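Local coordinates for protein P47 (Clostridium botulinum, PDB 6EKT) that may form part of a progenitor complex that protects botulinum neurotoxin during its passage through the host gut, and resembles tubular lipid-binding proteins, at residues Tyr25-Val30 / Leu212-Asn217. Numbering follows the deposited sequence.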
ATOM      1  N   TYR A  25       3.152  -1.261  -9.815  1.00 22.00           N
ATOM      2  CA  TYR A  25       3.175  -2.200 -10.943  1.00 22.25           C
ATOM      3  C   TYR A  25       1.771  -2.575 -11.461  1.00 21.90           C
ATOM      4  O   TYR A  25       1.484  -3.760 -11.709  1.00 21.98           O
ATOM      5  CB  TYR A  25       3.989  -3.456 -10.560  1.00 23.33           C
ATOM      6  CG  TYR A  25       5.477  -3.179 -10.467  1.00 23.75           C
ATOM      7  CD1 TYR A  25       6.202  -2.800 -11.616  1.00 24.86           C
ATOM      8  CD2 TYR A  25       6.160  -3.294  -9.258  1.00 23.91           C
ATOM      9  CE1 TYR A  25       7.558  -2.529 -11.552  1.00 25.41           C
ATOM     10  CE2 TYR A  25       7.536  -3.020  -9.180  1.00 24.61           C
ATOM     11  CZ  TYR A  25       8.223  -2.661 -10.327  1.00 25.61           C
ATOM     12  OH  TYR A  25       9.578  -2.418 -10.298  1.00 27.78           O
ATOM     13  N   GLY A  26       0.906  -1.563 -11.557  1.00 21.61           N
ATOM     14  CA  GLY A  26      -0.459  -1.689 -12.115  1.00 21.57           C
ATOM     15  C   GLY A  26      -1.501  -2.078 -11.083  1.00 21.46           C
ATOM     16  O   GLY A  26      -2.680  -2.161 -11.404  1.00 21.48           O
ATOM     17  N   TRP A  27      -1.070  -2.331  -9.843  1.00 21.66           N
ATOM     18  CA  TRP A  27      -2.014  -2.618  -8.733  1.00 21.26           C
ATOM     19  C   TRP A  27      -2.437  -1.320  -8.033  1.00 21.36           C
ATOM     20  O   TRP A  27      -1.795  -0.282  -8.230  1.00 20.27           O
ATOM     21  CB  TRP A  27      -1.397  -3.613  -7.742  1.00 22.09           C
ATOM     22  CG  TRP A  27      -1.144  -4.944  -8.388  1.00 22.20           C
ATOM     23  CD1 TRP A  27      -0.057  -5.294  -9.138  1.00 22.57           C
ATOM     24  CD2 TRP A  27      -2.020  -6.073  -8.390  1.00 23.15           C
ATOM     25  NE1 TRP A  27      -0.185  -6.599  -9.590  1.00 22.99           N
ATOM     26  CE2 TRP A  27      -1.388  -7.095  -9.150  1.00 23.63           C
ATOM     27  CE3 TRP A  27      -3.277  -6.332  -7.808  1.00 23.80           C
ATOM     28  CZ2 TRP A  27      -1.977  -8.365  -9.354  1.00 23.89           C
ATOM     29  CZ3 TRP A  27      -3.860  -7.578  -7.998  1.00 24.28           C
ATOM     30  CH2 TRP A  27      -3.204  -8.594  -8.757  1.00 25.21           C
ATOM     31  N   ASP A  28      -3.519  -1.368  -7.240  1.00 21.02           N
ATOM     32  CA  ASP A  28      -4.004  -0.165  -6.524  1.00 21.57           C
ATOM     33  C   ASP A  28      -3.403   0.065  -5.153  1.00 21.69           C
ATOM     34  O   ASP A  28      -2.969   1.183  -4.847  1.00 21.22           O
ATOM     35  CB  ASP A  28      -5.546  -0.163  -6.416  1.00 22.41           C
ATOM     36  CG  ASP A  28      -6.223  -0.146  -7.756  1.00 22.95           C
ATOM     37  OD1 ASP A  28      -5.666   0.431  -8.736  1.00 23.72           O
ATOM     38  OD2 ASP A  28      -7.291  -0.752  -7.854  1.00 23.14           O
ATOM     39  N   ILE A  29      -3.407  -0.967  -4.301  1.00 21.38           N
ATOM     40  CA  ILE A  29      -2.842  -0.857  -2.951  1.00 21.11           C
ATOM     41  C   ILE A  29      -2.105  -2.136  -2.687  1.00 21.14           C
ATOM     42  O   ILE A  29      -2.637  -3.226  -2.941  1.00 21.46           O
ATOM     43  CB  ILE A  29      -3.896  -0.637  -1.819  1.00 21.90           C
ATOM     44  CG1 ILE A  29      -4.870   0.496  -2.192  1.00 22.25           C
ATOM     45  CG2 ILE A  29      -3.191  -0.355  -0.484  1.00 22.38           C
ATOM     46  CD1 ILE A  29      -6.010   0.723  -1.187  1.00 23.08           C
ATOM     47  N   VAL A  30      -0.872  -1.991  -2.212  1.00 20.75           N
ATOM     48  CA  VAL A  30       0.005  -3.150  -1.950  1.00 21.42           C
ATOM     49  C   VAL A  30       0.331  -3.118  -0.465  1.00 22.43           C
ATOM     50  O   VAL A  30       0.670  -2.043   0.067  1.00 23.25           O
ATOM     51  CB  VAL A  30       1.292  -3.099  -2.812  1.00 21.22           C
ATOM     52  CG1 VAL A  30       2.204  -4.277  -2.487  1.00 21.98           C
ATOM     53  CG2 VAL A  30       0.944  -3.141  -4.282  1.00 21.12           C
ATOM     54  N   LEU A 212      -1.186  -7.972  -2.943  1.00 22.74           N
ATOM     55  CA  LEU A 212      -1.431  -7.008  -4.016  1.00 22.87           C
ATOM     56  C   LEU A 212      -2.933  -6.904  -4.206  1.00 23.38           C
ATOM     57  O   LEU A 212      -3.594  -7.935  -4.296  1.00 23.80           O
ATOM     58  CB  LEU A 212      -0.770  -7.509  -5.313  1.00 23.58           C
ATOM     59  CG  LEU A 212       0.747  -7.403  -5.506  1.00 24.97           C
ATOM     60  CD1 LEU A 212       1.596  -7.808  -4.323  1.00 26.15           C
ATOM     61  CD2 LEU A 212       1.197  -8.159  -6.750  1.00 24.21           C
ATOM     62  N   SER A 213      -3.483  -5.681  -4.274  1.00 22.93           N
ATOM     63  CA  SER A 213      -4.941  -5.533  -4.411  1.00 23.31           C
ATOM     64  C   SER A 213      -5.346  -4.555  -5.496  1.00 23.83           C
ATOM     65  O   SER A 213      -4.627  -3.581  -5.773  1.00 23.25           O
ATOM     66  CB  SER A 213      -5.610  -5.100  -3.081  1.00 23.62           C
ATOM     67  OG  SER A 213      -5.355  -3.730  -2.758  1.00 24.29           O
ATOM     68  N   VAL A 214      -6.527  -4.803  -6.070  1.00 24.06           N
ATOM     69  CA  VAL A 214      -7.241  -3.795  -6.859  1.00 25.21           C
ATOM     70  C   VAL A 214      -8.588  -3.504  -6.182  1.00 26.17           C
ATOM     71  O   VAL A 214      -9.193  -4.405  -5.606  1.00 25.83           O
ATOM     72  CB  VAL A 214      -7.385  -4.275  -8.319  1.00 26.77           C
ATOM     73  CG1 VAL A 214      -8.409  -3.470  -9.081  1.00 29.98           C
ATOM     74  CG2 VAL A 214      -6.045  -4.125  -9.035  1.00 26.06           C
ATOM     75  N   VAL A 215      -9.027  -2.241  -6.241  1.00 25.97           N
ATOM     76  CA  VAL A 215     -10.244  -1.762  -5.575  1.00 28.36           C
ATOM     77  C   VAL A 215     -11.471  -1.622  -6.515  1.00 29.69           C
ATOM     78  O   VAL A 215     -12.517  -1.103  -6.107  1.00 30.99           O
ATOM     79  CB  VAL A 215      -9.995  -0.428  -4.818  1.00 27.60           C
ATOM     80  CG1 VAL A 215      -8.972  -0.600  -3.690  1.00 26.34           C
ATOM     81  CG2 VAL A 215      -9.572   0.688  -5.778  1.00 27.28           C
ATOM     82  N   THR A 216     -11.326  -2.083  -7.754  1.00 30.79           N
ATOM     83  CA  THR A 216     -12.437  -2.215  -8.723  1.00 33.54           C
ATOM     84  C   THR A 216     -12.421  -3.614  -9.330  1.00 34.37           C
ATOM     85  O   THR A 216     -11.504  -4.400  -9.075  1.00 34.05           O
ATOM     86  CB  THR A 216     -12.337  -1.197  -9.884  1.00 33.72           C
ATOM     87  OG1 THR A 216     -11.261  -1.575 -10.760  1.00 33.30           O
ATOM     88  CG2 THR A 216     -12.100   0.211  -9.379  1.00 34.14           C
ATOM     89  N   ASN A 217     -13.409  -3.923 -10.172  1.00 35.82           N
ATOM     90  CA  ASN A 217     -13.476  -5.233 -10.822  1.00 37.17           C
ATOM     91  C   ASN A 217     -12.787  -5.309 -12.185  1.00 36.74           C
ATOM     92  O   ASN A 217     -13.074  -6.208 -13.002  1.00 36.57           O
ATOM     93  CB  ASN A 217     -14.926  -5.717 -10.912  1.00 41.51           C
ATOM     94  CG  ASN A 217     -15.460  -6.205  -9.577  1.00 43.08           C
ATOM     95  OD1 ASN A 217     -16.491  -5.730  -9.111  1.00 46.16           O
ATOM     96  ND2 ASN A 217     -14.758  -7.149  -8.957  1.00 43.52           N
TER
HETATM   97  O   HOH W   1      -8.796  -0.163  -9.954  1.00 28.14           O
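Leu212 lies under the indole of Trp27, the two side chains crossing at about a right angle. Its CB sits 3.6 Å from Trp27 CD2, over the centre of the ring system, while CD2 of Leu212 makes a CH-pi contact with the five-membered ring, 3.8 Å from the centroid and 21° off the normal. Trp27 CG stands anti to its own carbonyl carbon (chi1 -64°), which directs the indole toward segment 212-217. The ring edge meets the Ser213 carbonyl carbon and Val214 N. Trp27 NE1 is satisfied by Ser224 O, which probably also helps to fix the rotation of the ring. Leu212 and Val30, a non-hydrogen-bonded pair with side chains on one face of the sheet, lie side by side, CD1 of Leu212 4.0 Å from Val30 CG1.

The backbones pair as antiparallel strands, with a classic beta bulge where Asp28 and Ile29 both face Ser213: Ser213 O accepts Asp28 N at 2.9 Å, nearly in line with its C=O bond, and Ile29 N at 3.2 Å from a tilted direction. Here strand 208-214 joins the start of strand 29-34, which is flanked on its other edge by strand 238-242, all within the six-stranded antiparallel sheet of this TULIP-family protein.

Ile29 O is likewise gripped twice, by Ser213 N and by Ser213 OG at 2.8 Å; that hydroxyl sits between its own N and carbonyl carbon, turned to the opposing strand.

From the bulge the Asp28 side chain reaches on along segment 212-217. Its OD2 uses the anti lone pair to take Val215 N at 2.8 Å, nearly straight at 166°, and also accepts a water that bridges to Thr216 OG1. OD1 forms a salt bridge with Arg218 NH1.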